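Local coordinates for outer protein YopM (Yersinia pestis, PDB 1JL5) that probably alters host cell physiology and promotes bacterial survival in host tissues, as a secreted leucine-rich repeat effector that assembles into a hollow tetrameric cylinder, at residues E59-R64 with L81-L86; R310-L315 with N327-L332. All coordinates share one frame; numbering follows the deposited sequence.

Contact 1: E59-R64 with L81-L86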
# COMPACT_ATOMS: atom_id res chain seq x y z
N GLU A 59 -17.26 -31.94 -18.54
CA GLU A 59 -18.66 -32.07 -18.92
C GLU A 59 -19.06 -30.83 -19.69
O GLU A 59 -19.67 -30.93 -20.76
CB GLU A 59 -19.55 -32.22 -17.70
CG GLU A 59 -21.02 -32.28 -18.07
CD GLU A 59 -21.89 -32.63 -16.89
OE1 GLU A 59 -21.57 -33.61 -16.20
OE2 GLU A 59 -22.91 -31.93 -16.65
N MET A 60 -18.72 -29.67 -19.15
CA MET A 60 -19.05 -28.42 -19.82
C MET A 60 -18.29 -28.37 -21.13
O MET A 60 -18.83 -27.97 -22.16
CB MET A 60 -18.64 -27.23 -18.95
CG MET A 60 -18.87 -25.88 -19.62
SD MET A 60 -20.62 -25.50 -19.85
CE MET A 60 -20.90 -26.04 -21.53
N ALA A 61 -17.03 -28.79 -21.09
CA ALA A 61 -16.21 -28.80 -22.29
C ALA A 61 -16.88 -29.68 -23.34
O ALA A 61 -17.07 -29.26 -24.47
CB ALA A 61 -14.82 -29.32 -21.97
N VAL A 62 -17.23 -30.90 -22.95
CA VAL A 62 -17.88 -31.81 -23.88
C VAL A 62 -19.13 -31.15 -24.41
O VAL A 62 -19.42 -31.22 -25.60
CB VAL A 62 -18.26 -33.13 -23.20
CG1 VAL A 62 -19.11 -33.97 -24.14
CG2 VAL A 62 -17.00 -33.89 -22.82
N SER A 63 -19.86 -30.50 -23.52
CA SER A 63 -21.07 -29.81 -23.92
C SER A 63 -20.73 -28.76 -24.97
O SER A 63 -21.43 -28.61 -25.96
CB SER A 63 -21.71 -29.14 -22.70
OG SER A 63 -22.86 -28.41 -23.09
N ARG A 64 -19.63 -28.03 -24.74
CA ARG A 64 -19.19 -27.00 -25.68
C ARG A 64 -18.76 -27.68 -26.96
O ARG A 64 -19.10 -27.25 -28.06
CB ARG A 64 -18.00 -26.23 -25.10
CG ARG A 64 -18.21 -25.61 -23.73
CD ARG A 64 -19.00 -24.32 -23.79
NE ARG A 64 -19.17 -23.72 -22.47
CZ ARG A 64 -18.18 -23.19 -21.75
NH1 ARG A 64 -16.94 -23.17 -22.22
NH2 ARG A 64 -18.44 -22.69 -20.55
N LEU A 81 -11.93 -24.03 -17.90
CA LEU A 81 -12.63 -25.27 -17.60
C LEU A 81 -11.69 -26.22 -16.89
O LEU A 81 -12.02 -27.38 -16.66
CB LEU A 81 -13.17 -25.90 -18.88
CG LEU A 81 -14.24 -25.06 -19.58
CD1 LEU A 81 -14.79 -25.82 -20.79
CD2 LEU A 81 -15.36 -24.76 -18.59
N GLY A 82 -10.52 -25.71 -16.53
CA GLY A 82 -9.53 -26.50 -15.83
C GLY A 82 -9.11 -27.74 -16.59
O GLY A 82 -8.62 -28.70 -16.01
N LEU A 83 -9.29 -27.71 -17.91
CA LEU A 83 -8.93 -28.85 -18.74
C LEU A 83 -7.43 -29.09 -18.79
O LEU A 83 -6.67 -28.21 -19.19
CB LEU A 83 -9.46 -28.64 -20.15
CG LEU A 83 -10.93 -28.21 -20.16
CD1 LEU A 83 -11.40 -28.09 -21.60
CD2 LEU A 83 -11.77 -29.22 -19.39
N SER A 84 -7.01 -30.28 -18.38
CA SER A 84 -5.60 -30.62 -18.41
C SER A 84 -5.27 -31.13 -19.81
O SER A 84 -4.12 -31.40 -20.14
CB SER A 84 -5.27 -31.70 -17.37
OG SER A 84 -6.07 -32.84 -17.56
N SER A 85 -6.30 -31.26 -20.63
CA SER A 85 -6.11 -31.70 -22.00
C SER A 85 -7.40 -31.44 -22.74
O SER A 85 -8.45 -31.22 -22.14
CB SER A 85 -5.79 -33.19 -22.08
OG SER A 85 -6.97 -33.97 -21.86
N LEU A 86 -7.31 -31.45 -24.06
CA LEU A 86 -8.48 -31.27 -24.89
C LEU A 86 -8.57 -32.52 -25.71
O LEU A 86 -7.56 -33.10 -26.10
CB LEU A 86 -8.32 -30.07 -25.83
CG LEU A 86 -8.21 -28.69 -25.18
CD1 LEU A 86 -8.21 -27.63 -26.27
CD2 LEU A 86 -9.37 -28.48 -24.23
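Leu81 and Leu83 both set CG anti to their own carbonyl carbon and beside the backbone N (chi1 -65° and -49°), and from there their methyls make the contact with the helical turn around Ala61. The two methyls of Leu81 divide between neighbouring helix residues, CD1 on Ala61 and CD2 on Met60. CD1 presses on the helix backbone itself, 3.6 Å from Ala61 CA, and also touches the Ala61 methyl. CD2 meets the methylene arm of Met60, with Leu81 CD2 lying 3.8 Å from Met60 CG, and the two side chains cross obliquely. Leu83 closes on Ala61 from beside Leu81: its CD1 is 3.7 Å from Ala61 CB, the same separation as between Leu81 CD1 and Ala61 CB. The single methyl of Ala61 is thus shared by two leucines. One turn further on, Arg64, bent at chi2 (-79° to CD), reaches the leucine with its guanidinium, whose NH1 approaches Leu81 CD1 obliquely at 3.7 Å. Within the helix, Met60 CG lies against one face of that guanidinium, 3.2 Å above its plane and offset toward the rim. NH1 gives a hydrogen bond to Glu77 O, which ties helix 58-71 to the end of the first repeat strand. Trp46 of helix 36-48 also packs on Ala61 and Leu83, while Asn101 OD1, from the next repeat turn, receives hydrogen bonds from the backbone N of Leu81 and Leu83. Across the two segments the contact is aliphatic, with the touch of Arg64 NH1 on a methyl at its margin; helix 58-71 therefore probably acts as a hydrophobic cap on the first leucine-rich repeat, covering leucines at the N-terminal end of the solenoid core.

Contact 2: R310-L315 with N327-L332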
# COMPACT_ATOMS: atom_id res chain seq x y z
N ARG A 310 13.79 19.75 -10.49
CA ARG A 310 13.87 20.89 -9.60
C ARG A 310 12.90 21.94 -10.08
O ARG A 310 12.50 22.82 -9.33
CB ARG A 310 15.25 21.49 -9.61
CG ARG A 310 16.34 20.60 -9.11
CD ARG A 310 17.34 21.51 -8.47
NE ARG A 310 18.71 21.06 -8.63
CZ ARG A 310 19.74 21.75 -8.19
NH1 ARG A 310 19.52 22.91 -7.58
NH2 ARG A 310 20.97 21.30 -8.35
N SER A 311 12.57 21.87 -11.36
CA SER A 311 11.65 22.83 -11.93
C SER A 311 10.97 22.23 -13.13
O SER A 311 11.54 21.41 -13.85
CB SER A 311 12.40 24.10 -12.34
OG SER A 311 13.29 23.81 -13.41
N LEU A 312 9.74 22.65 -13.33
CA LEU A 312 8.95 22.20 -14.45
C LEU A 312 8.77 23.39 -15.36
O LEU A 312 8.52 24.50 -14.89
CB LEU A 312 7.58 21.73 -13.99
CG LEU A 312 7.45 20.37 -13.31
CD1 LEU A 312 5.98 20.12 -12.99
CD2 LEU A 312 7.98 19.29 -14.24
N CYS A 313 8.91 23.15 -16.65
CA CYS A 313 8.70 24.20 -17.62
C CYS A 313 7.20 24.43 -17.54
O CYS A 313 6.49 23.72 -16.83
CB CYS A 313 9.05 23.69 -19.00
SG CYS A 313 8.21 22.14 -19.35
N ASP A 314 6.70 25.42 -18.27
CA ASP A 314 5.28 25.68 -18.26
C ASP A 314 4.60 24.42 -18.74
O ASP A 314 5.14 23.69 -19.57
CB ASP A 314 4.93 26.85 -19.18
CG ASP A 314 5.49 28.16 -18.69
OD1 ASP A 314 5.40 28.42 -17.47
OD2 ASP A 314 6.03 28.92 -19.51
N LEU A 315 3.42 24.16 -18.21
CA LEU A 315 2.68 22.98 -18.59
C LEU A 315 1.76 23.29 -19.75
O LEU A 315 1.13 24.35 -19.78
CB LEU A 315 1.89 22.48 -17.39
CG LEU A 315 2.77 22.28 -16.16
CD1 LEU A 315 1.91 22.05 -14.93
CD2 LEU A 315 3.72 21.11 -16.41
N ASN A 327 9.92 14.51 -6.55
CA ASN A 327 10.92 15.21 -7.31
C ASN A 327 11.50 16.21 -6.35
O ASN A 327 11.41 16.03 -5.15
CB ASN A 327 10.32 15.87 -8.54
CG ASN A 327 10.30 14.92 -9.71
OD1 ASN A 327 11.35 14.52 -10.21
ND2 ASN A 327 9.11 14.54 -10.16
N LYS A 328 12.11 17.27 -6.87
CA LYS A 328 12.70 18.25 -5.98
C LYS A 328 12.14 19.60 -6.30
O LYS A 328 12.83 20.61 -6.25
CB LYS A 328 14.22 18.22 -6.13
CG LYS A 328 14.81 16.86 -5.81
CD LYS A 328 14.57 16.50 -4.35
CE LYS A 328 14.89 15.04 -4.07
NZ LYS A 328 16.28 14.67 -4.44
N LEU A 329 10.85 19.60 -6.61
CA LEU A 329 10.14 20.81 -6.95
C LEU A 329 9.82 21.60 -5.69
O LEU A 329 9.25 21.07 -4.74
CB LEU A 329 8.84 20.47 -7.66
CG LEU A 329 9.04 19.86 -9.05
CD1 LEU A 329 7.74 19.23 -9.53
CD2 LEU A 329 9.51 20.95 -9.99
N ILE A 330 10.21 22.86 -5.69
CA ILE A 330 9.89 23.70 -4.55
C ILE A 330 8.71 24.54 -5.03
O ILE A 330 8.07 25.24 -4.26
CB ILE A 330 11.08 24.60 -4.16
CG1 ILE A 330 11.51 25.44 -5.36
CG2 ILE A 330 12.23 23.75 -3.66
CD1 ILE A 330 11.15 26.89 -5.24
N GLU A 331 8.42 24.41 -6.32
CA GLU A 331 7.32 25.15 -6.90
C GLU A 331 6.83 24.50 -8.18
O GLU A 331 7.62 23.99 -8.98
CB GLU A 331 7.77 26.59 -7.18
CG GLU A 331 6.65 27.52 -7.58
CD GLU A 331 7.13 28.97 -7.59
OE1 GLU A 331 8.02 29.29 -8.40
OE2 GLU A 331 6.61 29.77 -6.79
N LEU A 332 5.52 24.49 -8.36
CA LEU A 332 4.93 23.93 -9.56
C LEU A 332 4.60 25.11 -10.45
O LEU A 332 4.31 26.20 -9.96
CB LEU A 332 3.65 23.18 -9.24
CG LEU A 332 3.79 21.87 -8.46
CD1 LEU A 332 2.42 21.33 -8.15
CD2 LEU A 332 4.60 20.88 -9.29
O HOH W 1 10.53 24.11 -8.31
O HOH W 2 14.30 22.95 -6.71
O HOH W 3 8.60 24.26 -11.37
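Arg310 meets Lys328 and Leu329 with its backbone: its CA-H points at Lys328 O (CA to O 3.5 Å, 162° at the hydrogen). Its carbonyl oxygen accepts from two waters, one of which also donates to Lys328 O while the other accepts from Glu331 N. The guanidinium leaves the contact for a salt bridge with Glu228 of a neighbouring subunit; Lys328 NZ pairs with Glu308, a calcium-site residue, and bonds Asn247 O and Asp266 O of that same subunit. At Ser311 the backbone takes the contact, with Leu329 CD2 3.4 Å from Ser311 CA. Leu312 follows, CG anti to the carbonyl carbon (chi1 -76°) and 3.9 Å from Leu329 CD2, the two side chains crossing at about a right angle. Leu312 CD1 also touches Leu332 CD2 at 4.0 Å, the two running alongside each other. Leucines of successive repeats thus stack in the solenoid's hydrophobic core. A third water accepts from Leu312 N and donates to Glu331 O, so waters link the coils next to the direct backbone bond of Lys328 with Ile309. On the convex side, short strand 311-312 runs parallel to strand 291-292, while Leu312 packs inward on Leu322 of strand 321-323.

How the contacts relate
Contact 1 comes first along the chain and closes before contact 2 opens. Their centres are 57 Å apart, on opposite sides of the chain's centre, and their nearest atoms are about 45 Å apart, so they do not touch. The long run of parallel strands from 75-77 to 381-385 connects them: contact 1 joins helix 58-71 to the loop after the first of these strands, whereas contact 2 joins the loops of LRR 12 and LRR 13. One contact therefore probably caps the N-terminal end of the solenoid, and the other is a coil-to-coil step within it. Each also borders a different neighbouring subunit within the cylindrical tetramer.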